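Local structure of ribonuclease VapC5 (Mycobacterium tuberculosis, 3DBO) at residues G23-S28 against A82-L87; A98-H103 against A137-A142; V121-A126 against A143-I148. The protein is the probable toxin of a type II toxin-antitoxin system, a PIN-family, magnesium-dependent endoribonuclease whose limited RNase activity is seen in complex with its antitoxin VapB5. All coordinates share one frame; numbering follows the deposited sequence.

In the fold
From the N terminus, strand 22-25 enters the middle of a parallel sheet, and the chain then runs through strand 47-51 and helices 52-64 and 68-79 before contact 1 closes that loop at 82-87, where strand 86-87 edges this chain's sheet. Only afterwards does contact 2 open, on helix 91-107. Contact 3 opens on helix 113-124 before contact 2 has closed at 137-142, and closes directly after it at 143-148, so contacts 2 and 3 cross. Contact 2 joins helix 91-107 to the turn ahead of the last strand; contact 3 joins the end of helix 113-124 to the approach of that strand. V121, A122 and R125 of contact 3 pack on L87 and V24 of contact 1.

Contact 1: residues G23-S28 against A82-L87; sequences GVLDTS and ADMETL. With NA (sodium ion), chain C.
V24 and L87 belong to two parallel strands of the PIN-domain sheet that are not direct neighbours: their CA atoms are 8.6 Å apart, and strand 47-51 runs between them, with G23 and L25 sharing backbone hydrogen bonds with it. What meets across this gap is side chain only, once on each face of the sheet. V24 reaches out with CG2, the branch beside its backbone N, whose closest partner is CD1 of L87 at 3.8 Å. A beta-branched valine suits an inner strand, and the longer leucine bridges the remaining width; A122 and V121 of helix 113-124 cover this pair. On the other face M84 leaves the loop with CG anti to its backbone N (chi1 -180°), stays extended and then bends at chi3 (-58°). SD and CE both rest against the same methyl, and CE of M84 lies 3.9 Å from CD1 of L25, the two side chains meeting nearly at a right angle. Aromatic residues of the other protein chain, probably the antitoxin, pack on both L25 and M84. Beyond L25 the strand ends in polar groups. The carbonyl O of L25 binds a sodium ion at 2.9 Å together with OG1 of T51 and OG1 of T54. Next comes D26, a predicted magnesium ligand, whose OD1 accepts a bond from OG of S28 at 2.8 Å on its syn lone pair. With no hydrogen bond between the two segments, the contact depends on apolar fit alone, and the polar side chains of segment 23-28 lie next to it, at the strand's C-terminal end.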
ATOM      1  N   GLY B  23      -9.262   0.005   7.024  1.00 18.74           N
ATOM      2  CA  GLY B  23      -8.680  -0.357   5.741  1.00 17.17           C
ATOM      3  C   GLY B  23      -7.164  -0.390   5.772  1.00 15.13           C
ATOM      4  O   GLY B  23      -6.532   0.078   6.723  1.00 15.37           O
ATOM      5  N   VAL B  24      -6.597  -0.940   4.710  1.00 13.69           N
ATOM      6  CA  VAL B  24      -5.154  -1.114   4.583  1.00 12.23           C
ATOM      7  C   VAL B  24      -4.598  -0.254   3.458  1.00 11.76           C
ATOM      8  O   VAL B  24      -4.945  -0.462   2.305  1.00 12.35           O
ATOM      9  CB  VAL B  24      -4.820  -2.611   4.296  1.00 12.02           C
ATOM     10  CG1 VAL B  24      -3.315  -2.773   4.096  1.00 10.23           C
ATOM     11  CG2 VAL B  24      -5.347  -3.490   5.411  1.00 10.31           C
ATOM     12  N   LEU B  25      -3.751   0.725   3.799  1.00 11.41           N
ATOM     13  CA  LEU B  25      -3.137   1.619   2.820  1.00 11.93           C
ATOM     14  C   LEU B  25      -2.040   0.897   2.059  1.00 12.82           C
ATOM     15  O   LEU B  25      -1.255   0.167   2.667  1.00 11.39           O
ATOM     16  CB  LEU B  25      -2.530   2.836   3.537  1.00 12.41           C
ATOM     17  CG  LEU B  25      -3.475   3.526   4.524  1.00 13.12           C
ATOM     18  CD1 LEU B  25      -2.689   4.479   5.429  1.00 16.01           C
ATOM     19  CD2 LEU B  25      -4.598   4.249   3.739  1.00 15.16           C
ATOM     20  N   ASP B  26      -2.007   1.086   0.741  1.00 12.84           N
ATOM     21  CA  ASP B  26      -0.910   0.590  -0.080  1.00 14.25           C
ATOM     22  C   ASP B  26       0.164   1.673  -0.143  1.00 14.50           C
ATOM     23  O   ASP B  26       0.026   2.709   0.522  1.00 15.74           O
ATOM     24  CB  ASP B  26      -1.414   0.185  -1.465  1.00 14.55           C
ATOM     25  CG  ASP B  26      -1.589   1.377  -2.407  1.00 16.15           C
ATOM     26  OD1 ASP B  26      -1.785   2.509  -1.918  1.00 18.12           O
ATOM     27  OD2 ASP B  26      -1.490   1.176  -3.636  1.00 17.64           O
ATOM     28  N   THR B  27       1.199   1.486  -0.957  1.00 13.88           N
ATOM     29  CA  THR B  27       2.276   2.480  -1.018  1.00 14.03           C
ATOM     30  C   THR B  27       1.871   3.779  -1.725  1.00 14.30           C
ATOM     31  O   THR B  27       2.303   4.860  -1.326  1.00 13.52           O
ATOM     32  CB  THR B  27       3.543   1.872  -1.652  1.00 14.34           C
ATOM     33  OG1 THR B  27       3.844   0.644  -0.961  1.00 12.97           O
ATOM     34  CG2 THR B  27       4.709   2.810  -1.516  1.00 14.62           C
ATOM     35  N   SER B  28       1.034   3.666  -2.763  1.00 14.01           N
ATOM     36  CA  SER B  28       0.643   4.808  -3.587  1.00 15.48           C
ATOM     37  C   SER B  28      -0.049   5.951  -2.825  1.00 15.74           C
ATOM     38  O   SER B  28       0.111   7.125  -3.182  1.00 17.19           O
ATOM     39  CB  SER B  28      -0.219   4.337  -4.781  1.00 14.87           C
ATOM     40  OG  SER B  28      -1.512   3.975  -4.346  1.00 14.69           O
ATOM     41  N   ALA B  82       5.529   5.472  11.436  1.00 24.53           N
ATOM     42  CA  ALA B  82       6.212   4.977  12.636  1.00 26.22           C
ATOM     43  C   ALA B  82       5.263   4.513  13.742  1.00 26.84           C
ATOM     44  O   ALA B  82       5.568   3.543  14.442  1.00 28.75           O
ATOM     45  CB  ALA B  82       7.233   6.004  13.160  1.00 26.38           C
ATOM     46  N   ASP B  83       4.118   5.179  13.879  1.00 26.99           N
ATOM     47  CA  ASP B  83       3.144   4.877  14.924  0.50 26.62           C
ATOM     48  C   ASP B  83       2.044   3.948  14.417  1.00 26.42           C
ATOM     49  O   ASP B  83       1.232   3.452  15.216  1.00 27.22           O
ATOM     50  CB  ASP B  83       2.472   6.161  15.436  0.50 26.75           C
ATOM     51  CG  ASP B  83       3.460   7.191  15.954  0.50 27.54           C
ATOM     52  OD1 ASP B  83       4.660   6.868  16.112  0.50 27.89           O
ATOM     53  OD2 ASP B  83       3.018   8.339  16.196  0.50 27.98           O
ATOM     54  N   MET B  84       1.999   3.747  13.095  1.00 25.12           N
ATOM     55  CA  MET B  84       0.892   3.061  12.427  1.00 23.67           C
ATOM     56  C   MET B  84       1.118   1.552  12.436  1.00 22.27           C
ATOM     57  O   MET B  84       2.240   1.093  12.222  1.00 22.93           O
ATOM     58  CB  MET B  84       0.765   3.600  10.992  1.00 23.91           C
ATOM     59  CG  MET B  84      -0.359   2.992  10.137  1.00 23.46           C
ATOM     60  SD  MET B  84      -0.389   3.498   8.398  1.00 21.48           S
ATOM     61  CE  MET B  84      -0.532   5.285   8.553  1.00 25.60           C
ATOM     62  N   GLU B  85       0.053   0.779  12.685  1.00 21.03           N
ATOM     63  CA  GLU B  85       0.089  -0.674  12.545  1.00 19.71           C
ATOM     64  C   GLU B  85       0.651  -1.029  11.161  1.00 18.45           C
ATOM     65  O   GLU B  85       0.156  -0.539  10.129  1.00 17.71           O
ATOM     66  CB  GLU B  85      -1.330  -1.257  12.707  1.00 20.13           C
ATOM     67  CG  GLU B  85      -1.443  -2.768  12.576  1.00 22.73           C
ATOM     68  CD  GLU B  85      -0.718  -3.520  13.677  0.50 25.90           C
ATOM     69  OE1 GLU B  85      -0.895  -3.151  14.863  0.50 26.42           O
ATOM     70  OE2 GLU B  85       0.020  -4.479  13.354  0.50 28.02           O
ATOM     71  N   THR B  86       1.707  -1.841  11.154  1.00 16.54           N
ATOM     72  CA  THR B  86       2.251  -2.410   9.924  1.00 15.49           C
ATOM     73  C   THR B  86       1.983  -3.925   9.940  1.00 14.87           C
ATOM     74  O   THR B  86       2.643  -4.693  10.667  1.00 14.92           O
ATOM     75  CB  THR B  86       3.759  -2.114   9.755  1.00 16.36           C
ATOM     76  OG1 THR B  86       4.451  -2.559  10.929  1.00 17.94           O
ATOM     77  CG2 THR B  86       4.010  -0.596   9.562  1.00 16.42           C
ATOM     78  N   LEU B  87       1.041  -4.355   9.112  1.00 12.07           N
ATOM     79  CA  LEU B  87       0.533  -5.720   9.161  1.00 10.88           C
ATOM     80  C   LEU B  87       1.550  -6.629   8.479  1.00 10.18           C
ATOM     81  O   LEU B  87       2.052  -6.287   7.418  1.00  9.63           O
ATOM     82  CB  LEU B  87      -0.812  -5.816   8.425  1.00 10.83           C
ATOM     83  CG  LEU B  87      -1.961  -4.973   9.018  1.00 11.71           C
ATOM     84  CD1 LEU B  87      -3.140  -5.015   8.067  1.00 12.88           C
ATOM     85  CD2 LEU B  87      -2.333  -5.508  10.404  1.00 13.04           C
TER
HETATM   86 NA    NA C 301       0.751  -1.826   2.219  1.00 19.82          NA

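Contact 2: residues A98-H103 against A137-A142; sequences ARLRIH and AALDGA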
ATOM      1  N   ALA B  98      -1.658 -17.260  -2.563  1.00  7.48           N
ATOM      2  CA  ALA B  98      -1.734 -18.383  -3.501  1.00  8.31           C
ATOM      3  C   ALA B  98      -3.081 -18.413  -4.254  1.00  8.35           C
ATOM      4  O   ALA B  98      -3.098 -18.615  -5.465  1.00  9.77           O
ATOM      5  CB  ALA B  98      -1.489 -19.731  -2.756  1.00  7.26           C
ATOM      6  N   ARG B  99      -4.187 -18.260  -3.531  1.00  9.69           N
ATOM      7  CA  ARG B  99      -5.528 -18.243  -4.132  1.00 10.89           C
ATOM      8  C   ARG B  99      -5.643 -17.109  -5.155  1.00 11.37           C
ATOM      9  O   ARG B  99      -6.079 -17.329  -6.291  1.00 11.46           O
ATOM     10  CB  ARG B  99      -6.612 -18.072  -3.049  1.00 12.04           C
ATOM     11  CG  ARG B  99      -8.039 -18.164  -3.591  1.00 16.74           C
ATOM     12  CD  ARG B  99      -9.103 -18.338  -2.494  1.00 21.33           C
ATOM     13  NE  ARG B  99     -10.395 -18.651  -3.113  1.00 27.02           N
ATOM     14  CZ  ARG B  99     -11.393 -19.315  -2.528  1.00 30.82           C
ATOM     15  NH1 ARG B  99     -11.271 -19.766  -1.285  1.00 32.15           N
ATOM     16  NH2 ARG B  99     -12.521 -19.543  -3.207  1.00 32.77           N
ATOM     17  N   LEU B 100      -5.247 -15.910  -4.740  1.00 10.39           N
ATOM     18  CA  LEU B 100      -5.320 -14.734  -5.630  1.00 10.89           C
ATOM     19  C   LEU B 100      -4.397 -14.878  -6.841  1.00 11.18           C
ATOM     20  O   LEU B 100      -4.769 -14.532  -7.968  1.00 10.92           O
ATOM     21  CB  LEU B 100      -5.055 -13.431  -4.853  1.00  9.74           C
ATOM     22  CG  LEU B 100      -6.012 -13.113  -3.695  1.00 12.08           C
ATOM     23  CD1 LEU B 100      -5.574 -11.835  -2.982  1.00 13.14           C
ATOM     24  CD2 LEU B 100      -7.470 -13.023  -4.171  1.00 12.99           C
ATOM     25  N   ARG B 101      -3.198 -15.412  -6.618  1.00 10.34           N
ATOM     26  CA  ARG B 101      -2.250 -15.663  -7.701  1.00 11.01           C
ATOM     27  C   ARG B 101      -2.786 -16.632  -8.759  1.00 11.51           C
ATOM     28  O   ARG B 101      -2.623 -16.390  -9.963  1.00 11.20           O
ATOM     29  CB  ARG B 101      -0.890 -16.168  -7.163  1.00 10.83           C
ATOM     30  CG  ARG B 101       0.197 -16.311  -8.233  1.00 11.61           C
ATOM     31  CD  ARG B 101       0.557 -14.977  -8.843  1.00 17.32           C
ATOM     32  NE  ARG B 101       1.257 -15.088 -10.128  1.00 21.36           N
ATOM     33  CZ  ARG B 101       0.660 -15.117 -11.322  1.00 22.19           C
ATOM     34  NH1 ARG B 101      -0.649 -15.080 -11.424  1.00 19.80           N
ATOM     35  NH2 ARG B 101       1.396 -15.177 -12.431  1.00 25.57           N
ATOM     36  N   ILE B 102      -3.414 -17.717  -8.329  1.00 12.92           N
ATOM     37  CA  ILE B 102      -3.964 -18.656  -9.326  1.00 14.52           C
ATOM     38  C   ILE B 102      -5.180 -18.031 -10.055  1.00 15.54           C
ATOM     39  O   ILE B 102      -5.308 -18.175 -11.273  1.00 16.70           O
ATOM     40  CB  ILE B 102      -4.333 -20.024  -8.677  0.50 14.25           C
ATOM     41  CG1 ILE B 102      -3.077 -20.855  -8.514  0.50 14.81           C
ATOM     42  CG2 ILE B 102      -5.217 -20.881  -9.595  0.50 14.42           C
ATOM     43  CD1 ILE B 102      -2.605 -21.417  -9.815  0.50 11.79           C
ATOM     44  N   HIS B 103      -6.005 -17.290  -9.318  1.00 15.61           N
ATOM     45  CA  HIS B 103      -7.113 -16.538  -9.911  1.00 16.96           C
ATOM     46  C   HIS B 103      -6.605 -15.691 -11.092  1.00 17.43           C
ATOM     47  O   HIS B 103      -7.137 -15.786 -12.214  1.00 17.05           O
ATOM     48  CB  HIS B 103      -7.799 -15.683  -8.838  1.00 17.42           C
ATOM     49  CG  HIS B 103      -8.989 -14.919  -9.334  1.00 19.60           C
ATOM     50  ND1 HIS B 103     -10.175 -15.533  -9.677  1.00 22.34           N
ATOM     51  CD2 HIS B 103      -9.178 -13.592  -9.532  1.00 21.83           C
ATOM     52  CE1 HIS B 103     -11.042 -14.614 -10.069  1.00 24.63           C
ATOM     53  NE2 HIS B 103     -10.460 -13.431 -10.001  1.00 22.47           N
ATOM     54  N   ALA B 137      -6.974  -3.247  -9.648  1.00 27.72           N
ATOM     55  CA  ALA B 137      -8.156  -3.406 -10.502  1.00 27.05           C
ATOM     56  C   ALA B 137      -8.360  -4.808 -11.014  1.00 25.87           C
ATOM     57  O   ALA B 137      -9.492  -5.291 -11.068  1.00 25.89           O
ATOM     58  CB  ALA B 137      -8.084  -2.437 -11.676  1.00 28.26           C
ATOM     59  N   ALA B 138      -7.271  -5.484 -11.371  1.00 24.00           N
ATOM     60  CA  ALA B 138      -7.355  -6.834 -11.905  1.00 21.30           C
ATOM     61  C   ALA B 138      -7.991  -7.858 -10.954  1.00 19.58           C
ATOM     62  O   ALA B 138      -8.400  -8.924 -11.382  1.00 19.95           O
ATOM     63  CB  ALA B 138      -5.975  -7.312 -12.305  1.00 22.67           C
ATOM     64  N   LEU B 139      -8.032  -7.541  -9.673  1.00 17.27           N
ATOM     65  CA  LEU B 139      -8.540  -8.447  -8.643  1.00 15.89           C
ATOM     66  C   LEU B 139     -10.013  -8.231  -8.267  1.00 14.88           C
ATOM     67  O   LEU B 139     -10.559  -8.959  -7.430  1.00 13.97           O
ATOM     68  CB  LEU B 139      -7.678  -8.303  -7.391  1.00 15.12           C
ATOM     69  CG  LEU B 139      -6.263  -8.876  -7.487  1.00 16.34           C
ATOM     70  CD1 LEU B 139      -5.415  -8.374  -6.337  1.00 13.70           C
ATOM     71  CD2 LEU B 139      -6.365 -10.387  -7.437  1.00 13.51           C
ATOM     72  N   ASP B 140     -10.653  -7.219  -8.863  1.00 14.02           N
ATOM     73  CA  ASP B 140     -12.020  -6.892  -8.471  1.00 13.37           C
ATOM     74  C   ASP B 140     -12.943  -8.099  -8.577  1.00 13.20           C
ATOM     75  O   ASP B 140     -12.996  -8.751  -9.613  1.00 13.55           O
ATOM     76  CB  ASP B 140     -12.571  -5.737  -9.338  1.00 12.86           C
ATOM     77  CG  ASP B 140     -11.970  -4.383  -8.975  1.00 14.81           C
ATOM     78  OD1 ASP B 140     -11.521  -4.185  -7.823  1.00 15.10           O
ATOM     79  OD2 ASP B 140     -11.961  -3.517  -9.866  1.00 17.63           O
ATOM     80  N   GLY B 141     -13.655  -8.391  -7.497  1.00 13.86           N
ATOM     81  CA  GLY B 141     -14.605  -9.503  -7.477  1.00 14.82           C
ATOM     82  C   GLY B 141     -14.056 -10.791  -6.888  1.00 16.23           C
ATOM     83  O   GLY B 141     -14.823 -11.693  -6.562  1.00 16.61           O
ATOM     84  N   ALA B 142     -12.737 -10.912  -6.777  1.00 16.51           N
ATOM     85  CA  ALA B 142     -12.156 -12.079  -6.088  1.00 17.88           C
ATOM     86  C   ALA B 142     -12.650 -12.145  -4.641  1.00 18.33           C
ATOM     87  O   ALA B 142     -12.881 -11.128  -4.015  1.00 18.76           O
ATOM     88  CB  ALA B 142     -10.633 -12.041  -6.170  1.00 17.73           C
TER
HETATM   89  O   HOH W   1     -11.723 -11.077 -10.457  1.00 18.07           O
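L100 and H103, one helical turn apart, converge on A142 through different first torsions: in L100 CG lies anti to the carbonyl carbon (chi1 -60°), in H103 anti to the backbone N (chi1 -177°), which sends the ring toward the turn. The methyl of A142 touches both. CD2 of L100 is 3.9 Å from CB of A142, and CD2 of the H103 ring meets that same CB obliquely at 4.0 Å. Farther in, CD2 of L139 approaches CB of L100 at 4.2 Å. H103 is also useful as a polar residue at the margin: a water lies in its ring plane, 2.7 Å from NE2, and donates to O of D140 at 2.8 Å, linking helix to turn where no direct hydrogen bond does. The segment folds back as a type II turn from L139 to A142, closed by N of A142 on O of L139, with glycine at G141 because its positive phi (97°) favours a residue without CB. Behind this contact, L116 of helix 113-124 packs on both L100 and L139, L104 of helix 91-107 adds to L139, and V145 touches both leucines; toward strand 147-149, D140 touches I147.

Contact 3: residues V121-A126 against A143-I148; sequences VAASRA and ASVEII. With NA (sodium ion), chain D.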
ATOM      1  N   VAL B 121      -2.532  -9.696   2.186  1.00  9.03           N
ATOM      2  CA  VAL B 121      -2.598  -9.315   3.588  1.00  9.40           C
ATOM      3  C   VAL B 121      -3.980  -8.724   3.938  1.00  9.24           C
ATOM      4  O   VAL B 121      -4.643  -9.166   4.902  1.00  9.44           O
ATOM      5  CB  VAL B 121      -1.449  -8.311   3.942  1.00  9.22           C
ATOM      6  CG1 VAL B 121      -1.681  -7.626   5.318  1.00 10.03           C
ATOM      7  CG2 VAL B 121      -0.074  -9.043   3.906  1.00  7.93           C
ATOM      8  N   ALA B 122      -4.408  -7.735   3.158  1.00  9.99           N
ATOM      9  CA  ALA B 122      -5.707  -7.111   3.396  1.00 11.03           C
ATOM     10  C   ALA B 122      -6.856  -8.120   3.311  1.00 10.90           C
ATOM     11  O   ALA B 122      -7.672  -8.209   4.254  1.00 12.02           O
ATOM     12  CB  ALA B 122      -5.925  -5.926   2.416  1.00 11.32           C
ATOM     13  N   ALA B 123      -6.935  -8.866   2.203  1.00 10.62           N
ATOM     14  CA  ALA B 123      -8.001  -9.872   2.010  1.00 11.52           C
ATOM     15  C   ALA B 123      -8.053 -10.910   3.115  1.00 12.83           C
ATOM     16  O   ALA B 123      -9.138 -11.326   3.531  1.00 12.29           O
ATOM     17  CB  ALA B 123      -7.886 -10.545   0.657  1.00 11.67           C
ATOM     18  N   SER B 124      -6.879 -11.332   3.597  1.00 12.35           N
ATOM     19  CA  SER B 124      -6.809 -12.378   4.618  1.00 13.39           C
ATOM     20  C   SER B 124      -7.343 -11.876   5.969  1.00 14.53           C
ATOM     21  O   SER B 124      -7.686 -12.675   6.838  1.00 15.39           O
ATOM     22  CB  SER B 124      -5.363 -12.895   4.761  1.00 12.31           C
ATOM     23  OG  SER B 124      -4.550 -11.942   5.422  1.00 11.96           O
ATOM     24  N   ARG B 125      -7.404 -10.550   6.126  1.00 15.60           N
ATOM     25  CA  ARG B 125      -7.952  -9.902   7.314  1.00 16.46           C
ATOM     26  C   ARG B 125      -9.353  -9.337   7.085  1.00 17.19           C
ATOM     27  O   ARG B 125      -9.896  -8.656   7.957  1.00 17.62           O
ATOM     28  CB  ARG B 125      -7.003  -8.818   7.792  1.00 16.49           C
ATOM     29  CG  ARG B 125      -5.698  -9.409   8.293  1.00 19.00           C
ATOM     30  CD  ARG B 125      -4.776  -8.396   8.867  1.00 24.50           C
ATOM     31  NE  ARG B 125      -3.590  -9.074   9.396  1.00 25.90           N
ATOM     32  CZ  ARG B 125      -3.331  -9.259  10.685  1.00 26.40           C
ATOM     33  NH1 ARG B 125      -4.163  -8.801  11.618  1.00 27.00           N
ATOM     34  NH2 ARG B 125      -2.220  -9.890  11.037  1.00 26.38           N
ATOM     35  N   ALA B 126      -9.921  -9.630   5.915  1.00 17.33           N
ATOM     36  CA  ALA B 126     -11.228  -9.134   5.493  1.00 17.56           C
ATOM     37  C   ALA B 126     -11.276  -7.602   5.605  1.00 17.63           C
ATOM     38  O   ALA B 126     -12.229  -7.014   6.157  1.00 18.13           O
ATOM     39  CB  ALA B 126     -12.346  -9.808   6.285  1.00 18.67           C
ATOM     40  N   ALA B 143     -12.870 -13.339  -4.091  1.00 19.81           N
ATOM     41  CA  ALA B 143     -13.358 -13.386  -2.719  1.00 19.24           C
ATOM     42  C   ALA B 143     -12.398 -12.706  -1.736  1.00 18.50           C
ATOM     43  O   ALA B 143     -11.163 -12.762  -1.872  1.00 19.36           O
ATOM     44  CB  ALA B 143     -13.725 -14.824  -2.266  1.00 20.43           C
ATOM     45  N   SER B 144     -13.019 -12.038  -0.775  1.00 17.56           N
ATOM     46  CA  SER B 144     -12.376 -11.238   0.240  1.00 15.94           C
ATOM     47  C   SER B 144     -11.680  -9.978  -0.281  1.00 14.75           C
ATOM     48  O   SER B 144     -11.186  -9.215   0.530  1.00 14.59           O
ATOM     49  CB  SER B 144     -11.434 -12.094   1.106  1.00 16.71           C
ATOM     50  OG  SER B 144     -12.180 -13.190   1.622  1.00 17.90           O
ATOM     51  N   VAL B 145     -11.667  -9.752  -1.605  1.00 12.92           N
ATOM     52  CA  VAL B 145     -11.010  -8.542  -2.181  1.00 12.09           C
ATOM     53  C   VAL B 145     -11.997  -7.366  -2.255  1.00 11.99           C
ATOM     54  O   VAL B 145     -13.078  -7.501  -2.825  1.00 12.07           O
ATOM     55  CB  VAL B 145     -10.352  -8.822  -3.569  1.00 12.22           C
ATOM     56  CG1 VAL B 145      -9.838  -7.512  -4.240  1.00 11.67           C
ATOM     57  CG2 VAL B 145      -9.175  -9.842  -3.391  1.00 11.20           C
ATOM     58  N   GLU B 146     -11.642  -6.234  -1.644  1.00 11.83           N
ATOM     59  CA  GLU B 146     -12.381  -4.976  -1.887  1.00 12.67           C
ATOM     60  C   GLU B 146     -11.326  -3.892  -2.097  1.00 11.42           C
ATOM     61  O   GLU B 146     -10.416  -3.750  -1.281  1.00 12.00           O
ATOM     62  CB  GLU B 146     -13.247  -4.682  -0.633  0.50 12.79           C
ATOM     63  CG  GLU B 146     -13.974  -3.317  -0.523  0.50 14.62           C
ATOM     64  CD  GLU B 146     -14.596  -3.067   0.877  0.50 19.23           C
ATOM     65  OE1 GLU B 146     -14.624  -3.984   1.718  0.50 20.60           O
ATOM     66  OE2 GLU B 146     -15.058  -1.938   1.149  0.50 21.70           O
ATOM     67  N   ILE B 147     -11.406  -3.192  -3.225  1.00 10.52           N
ATOM     68  CA  ILE B 147     -10.452  -2.146  -3.579  1.00 10.43           C
ATOM     69  C   ILE B 147     -11.173  -0.782  -3.466  1.00 11.56           C
ATOM     70  O   ILE B 147     -12.263  -0.640  -3.978  1.00 11.40           O
ATOM     71  CB  ILE B 147      -9.955  -2.323  -5.030  1.00 10.37           C
ATOM     72  CG1 ILE B 147      -9.330  -3.733  -5.201  1.00  9.88           C
ATOM     73  CG2 ILE B 147      -8.923  -1.249  -5.423  1.00 11.80           C
ATOM     74  CD1 ILE B 147      -8.187  -4.030  -4.149  1.00 10.59           C
ATOM     75  N   ILE B 148     -10.549   0.182  -2.793  1.00 11.89           N
ATOM     76  CA  ILE B 148     -11.104   1.540  -2.650  1.00 13.51           C
ATOM     77  C   ILE B 148     -10.111   2.518  -3.260  1.00 13.88           C
ATOM     78  O   ILE B 148      -9.002   2.677  -2.764  1.00 14.51           O
ATOM     79  CB  ILE B 148     -11.396   1.860  -1.167  1.00 13.10           C
ATOM     80  CG1 ILE B 148     -12.406   0.861  -0.601  1.00 13.95           C
ATOM     81  CG2 ILE B 148     -11.923   3.316  -0.996  1.00 15.20           C
ATOM     82  CD1 ILE B 148     -12.560   0.905   0.930  1.00 17.58           C
TER
HETATM   83 NA    NA D 302      -9.617  -6.840   0.385  1.00 20.29          NA
HETATM   84  O   HOH W   2     -10.785 -13.385   4.499  1.00 32.62           O
HETATM   85  O   HOH W   3      -7.418  -7.436  -1.130  1.00 13.56           O
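S144 meets A123 where helix 113-124 of the PIN domain ends in a Schellman motif, A126 being the residue of positive phi that turns the chain out of the helix. From S144 the side chain starts close in: its CB is 3.4 Å from O of A123 and also faces the methyl of A123. Next comes OG, anti to the carbonyl carbon (chi1 -54°), which lies 3.2 Å from a water that donates to O of A123 at 2.8 Å. Serine suits this exposed margin, because its short side chain packs through CB and still offers an oxygen to solvent. The carbonyl of A123 is thus gripped twice, by the water and by the backbone N of A126, the latter bond being part of the Schellman motif, along with that from N of L127 to O of A122. Alanine at 123 lets the two backbones approach to 4.9 Å between its CA and that of S144; CA of A123 also makes a CA-H...O contact with O of S144. Deeper in, CB of A123 touches CG2 of V145 at 4.3 Å, while M96 of helix 91-107 covers A123. Within the helix, OG of S124 donates to O of V121 from 32° out of the carbonyl plane, which keeps the hydroxyl of S124 on its own helix. The second segment leads into strand 147-149, where E146 and I148 form backbone bonds with V129. A sodium ion joins the chain just after the helix to the approach of the strand, bound by O of L127, by a water at 2.7 Å and by the carbonyl O of S144 at 2.9 Å.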